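Long-range contact in ssDNA binding RNA Polymerase cofactor (Pseudomonas phage LUZ7, PDB 6QLC), which binds single-stranded DNA and acts as a cofactor of RNA polymerase, regulating transcription in an N4-related bacteriophage: residues A25-F33 / V41-R49. Sequence-based numbering, arbitrary orientation.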
loop_
_atom_site.group_PDB
_atom_site.type_symbol
_atom_site.label_atom_id
_atom_site.label_comp_id
_atom_site.label_asym_id
_atom_site.label_seq_id
_atom_site.Cartn_x
_atom_site.Cartn_y
_atom_site.Cartn_z
ATOM N N ALA A 25 2.183 9.917 -19.603
ATOM C CA ALA A 25 2.692 9.542 -18.289
ATOM C C ALA A 25 1.569 9.530 -17.256
ATOM O O ALA A 25 0.429 9.912 -17.538
ATOM C CB ALA A 25 3.811 10.496 -17.849
ATOM N N SER A 26 1.908 9.075 -16.046
ATOM C CA SER A 26 0.967 9.028 -14.930
ATOM C C SER A 26 1.743 9.017 -13.619
ATOM O O SER A 26 2.946 8.748 -13.591
ATOM C CB SER A 26 0.042 7.806 -15.010
ATOM O OG SER A 26 0.767 6.624 -15.298
ATOM N N ALA A 27 1.036 9.312 -12.532
ATOM C CA ALA A 27 1.626 9.310 -11.203
ATOM C C ALA A 27 1.307 8.004 -10.487
ATOM O O ALA A 27 0.286 7.367 -10.759
ATOM C CB ALA A 27 1.130 10.495 -10.383
ATOM N N TYR A 28 2.206 7.601 -9.579
ATOM C CA TYR A 28 2.077 6.374 -8.804
ATOM C C TYR A 28 2.312 6.677 -7.333
ATOM O O TYR A 28 3.131 7.529 -6.978
ATOM C CB TYR A 28 3.080 5.282 -9.277
ATOM C CG TYR A 28 2.644 4.603 -10.563
ATOM C CD1 TYR A 28 2.496 5.337 -11.739
ATOM C CD2 TYR A 28 2.342 3.243 -10.601
ATOM C CE1 TYR A 28 2.068 4.746 -12.920
ATOM C CE2 TYR A 28 1.915 2.633 -11.794
ATOM C CZ TYR A 28 1.784 3.398 -12.948
ATOM O OH TYR A 28 1.367 2.837 -14.138
ATOM N N LEU A 29 1.590 5.972 -6.474
ATOM C CA LEU A 29 1.845 6.004 -5.040
ATOM C C LEU A 29 2.529 4.707 -4.651
ATOM O O LEU A 29 1.913 3.640 -4.721
ATOM C CB LEU A 29 0.553 6.169 -4.249
ATOM C CG LEU A 29 0.856 6.504 -2.800
ATOM C CD1 LEU A 29 1.095 7.976 -2.699
ATOM C CD2 LEU A 29 -0.273 6.086 -1.902
ATOM N N ASN A 30 3.778 4.803 -4.209
ATOM C CA ASN A 30 4.604 3.642 -3.918
ATOM C C ASN A 30 4.785 3.454 -2.424
ATOM O O ASN A 30 5.112 4.400 -1.697
ATOM C CB ASN A 30 5.955 3.792 -4.594
ATOM C CG ASN A 30 5.817 3.829 -6.088
ATOM O OD1 ASN A 30 5.422 2.839 -6.695
ATOM N ND2 ASN A 30 6.085 4.983 -6.688
ATOM N N PHE A 31 4.610 2.223 -1.981
ATOM C CA PHE A 31 4.765 1.864 -0.582
ATOM C C PHE A 31 6.076 1.097 -0.447
ATOM O O PHE A 31 6.182 -0.035 -0.926
ATOM C CB PHE A 31 3.579 1.023 -0.120
ATOM C CG PHE A 31 2.269 1.751 -0.179
ATOM C CD1 PHE A 31 1.669 2.033 -1.397
ATOM C CD2 PHE A 31 1.655 2.174 0.983
ATOM C CE1 PHE A 31 0.470 2.716 -1.460
ATOM C CE2 PHE A 31 0.458 2.848 0.937
ATOM C CZ PHE A 31 -0.139 3.125 -0.292
ATOM N N HIS A 32 7.067 1.702 0.211
ATOM C CA HIS A 32 8.352 1.047 0.423
ATOM C C HIS A 32 8.479 0.556 1.852
ATOM O O HIS A 32 7.906 1.134 2.780
ATOM C CB HIS A 32 9.513 1.989 0.114
ATOM C CG HIS A 32 9.717 2.209 -1.348
ATOM N ND1 HIS A 32 9.027 3.172 -2.055
ATOM C CD2 HIS A 32 10.502 1.570 -2.247
ATOM C CE1 HIS A 32 9.390 3.124 -3.325
ATOM N NE2 HIS A 32 10.286 2.163 -3.467
ATOM N N PHE A 33 9.259 -0.516 2.019
ATOM C CA PHE A 33 9.554 -1.034 3.341
ATOM C C PHE A 33 11.044 -1.316 3.507
ATOM O O PHE A 33 11.685 -1.795 2.567
ATOM C CB PHE A 33 8.759 -2.307 3.597
ATOM C CG PHE A 33 8.663 -2.649 5.040
ATOM C CD1 PHE A 33 7.694 -2.052 5.846
ATOM C CD2 PHE A 33 9.566 -3.540 5.613
ATOM C CE1 PHE A 33 7.613 -2.357 7.208
ATOM C CE2 PHE A 33 9.503 -3.856 6.959
ATOM C CZ PHE A 33 8.523 -3.265 7.768
ATOM N N VAL A 41 12.583 -1.965 -0.119
ATOM C CA VAL A 41 11.955 -2.650 -1.243
ATOM C C VAL A 41 10.552 -2.074 -1.449
ATOM O O VAL A 41 9.842 -1.774 -0.484
ATOM C CB VAL A 41 11.921 -4.176 -1.016
ATOM C CG1 VAL A 41 11.030 -4.544 0.162
ATOM C CG2 VAL A 41 11.504 -4.918 -2.275
ATOM N N ARG A 42 10.157 -1.921 -2.707
ATOM C CA ARG A 42 8.839 -1.377 -3.050
ATOM C C ARG A 42 7.808 -2.496 -2.941
ATOM O O ARG A 42 7.726 -3.365 -3.811
ATOM C CB ARG A 42 8.863 -0.771 -4.450
ATOM C CG ARG A 42 7.523 -0.234 -4.932
ATOM C CD ARG A 42 7.640 0.333 -6.340
ATOM N NE ARG A 42 8.388 1.583 -6.352
ATOM C CZ ARG A 42 8.836 2.176 -7.452
ATOM N NH1 ARG A 42 8.615 1.629 -8.640
ATOM N NH2 ARG A 42 9.504 3.319 -7.362
ATOM N N LEU A 43 7.023 -2.490 -1.858
ATOM C CA LEU A 43 6.050 -3.558 -1.639
ATOM C C LEU A 43 4.961 -3.541 -2.704
ATOM O O LEU A 43 4.699 -4.560 -3.354
ATOM C CB LEU A 43 5.438 -3.438 -0.246
ATOM C CG LEU A 43 6.229 -4.184 0.819
ATOM C CD1 LEU A 43 5.642 -3.959 2.210
ATOM C CD2 LEU A 43 6.253 -5.653 0.457
ATOM N N VAL A 44 4.308 -2.392 -2.888
ATOM C CA VAL A 44 3.149 -2.258 -3.766
ATOM C C VAL A 44 3.185 -0.872 -4.382
ATOM O O VAL A 44 3.701 0.082 -3.790
ATOM C CB VAL A 44 1.799 -2.453 -3.031
ATOM C CG1 VAL A 44 1.801 -3.705 -2.241
ATOM C CG2 VAL A 44 1.526 -1.303 -2.098
ATOM N N SER A 45 2.614 -0.766 -5.577
ATOM C CA SER A 45 2.486 0.508 -6.268
ATOM C C SER A 45 1.019 0.756 -6.597
ATOM O O SER A 45 0.298 -0.170 -6.977
ATOM C CB SER A 45 3.327 0.512 -7.542
ATOM O OG SER A 45 3.780 1.813 -7.838
ATOM N N LEU A 46 0.570 1.999 -6.447
ATOM C CA LEU A 46 -0.787 2.380 -6.819
ATOM C C LEU A 46 -0.728 3.427 -7.916
ATOM O O LEU A 46 -0.232 4.536 -7.691
ATOM C CB LEU A 46 -1.568 2.930 -5.628
ATOM C CG LEU A 46 -2.930 3.526 -6.020
ATOM C CD1 LEU A 46 -3.927 2.444 -6.474
ATOM C CD2 LEU A 46 -3.496 4.348 -4.887
ATOM N N GLY A 47 -1.237 3.080 -9.095
ATOM C CA GLY A 47 -1.384 4.065 -10.157
ATOM C C GLY A 47 -2.562 4.972 -9.862
ATOM O O GLY A 47 -3.673 4.499 -9.605
ATOM N N LEU A 48 -2.314 6.284 -9.885
ATOM C CA LEU A 48 -3.336 7.290 -9.603
ATOM C C LEU A 48 -3.999 7.680 -10.922
ATOM O O LEU A 48 -3.459 8.477 -11.696
ATOM C CB LEU A 48 -2.734 8.501 -8.894
ATOM C CG LEU A 48 -1.780 8.169 -7.737
ATOM C CD1 LEU A 48 -1.172 9.438 -7.173
ATOM C CD2 LEU A 48 -2.508 7.411 -6.657
ATOM N N ARG A 49 -5.172 7.104 -11.174
ATOM C CA ARG A 49 -5.941 7.379 -12.379
ATOM C C ARG A 49 -6.602 8.753 -12.291
ATOM O O ARG A 49 -7.210 9.095 -11.269
ATOM C CB ARG A 49 -6.993 6.288 -12.576
ATOM C CG ARG A 49 -6.432 4.875 -12.502
ATOM C CD ARG A 49 -7.527 3.837 -12.347
ATOM N NE ARG A 49 -8.556 3.969 -13.373
ATOM C CZ ARG A 49 -8.536 3.335 -14.541
ATOM N NH1 ARG A 49 -7.535 2.517 -14.837
ATOM N NH2 ARG A 49 -9.518 3.520 -15.413
#
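A beta hairpin with a classic beta bulge pairs strand 27-33 with strand 41-48, antiparallel and seven hydrogen bonds long. The bulge is at Leu43 and Val44, which both face Phe31. Phe31 N reaches Val44 O at 2.9 Å, nearly straight. Phe31 O takes Leu43 N instead, in a bond bent to 134° at the hydrogen. Beyond the bulge, Phe33 and Val41 exchange two backbone bonds. On the other side of it, Leu29 and Leu46 do the same, with Leu29 N only 2.6 Å from Leu46 O.

The face carrying Ala27, Leu29, Phe31, Phe33, Val41, Val44, Leu46 and Leu48 is apolar. Phe31 CD1 lies 3.4 Å from Val44 CG2, the methyl set between the backbone N and the carbonyl carbon of Val44. Leu29 CB touches both Leu46 CB and Leu48 CD2. Helix 53-61 packs here on Ala27, Leu46 and Leu48. The Phe31 ring meets Phe31 of the second subunit, and strand 27-33 pairs with an antiparallel strand of that subunit, so the sheet continues across the dimer interface.

Tyr28, Asn30, His32, Arg42 and Ser45 occupy the opposite face. Arg42 was modelled in two conformers. In the one described, the side chain extends away from its own backbone N (chi1 177°) before turning at chi3. Arg42 CG then lies over one face of the His32 ring, and the guanidinium stacks on the Asn30 amide with the planes 17° apart. That CH-pi contact is longer and more slanted than the one at Tyr28. There Gly47, which has no side chain, sets its CA over one face of the Tyr28 ring, 3.9 Å from the centroid.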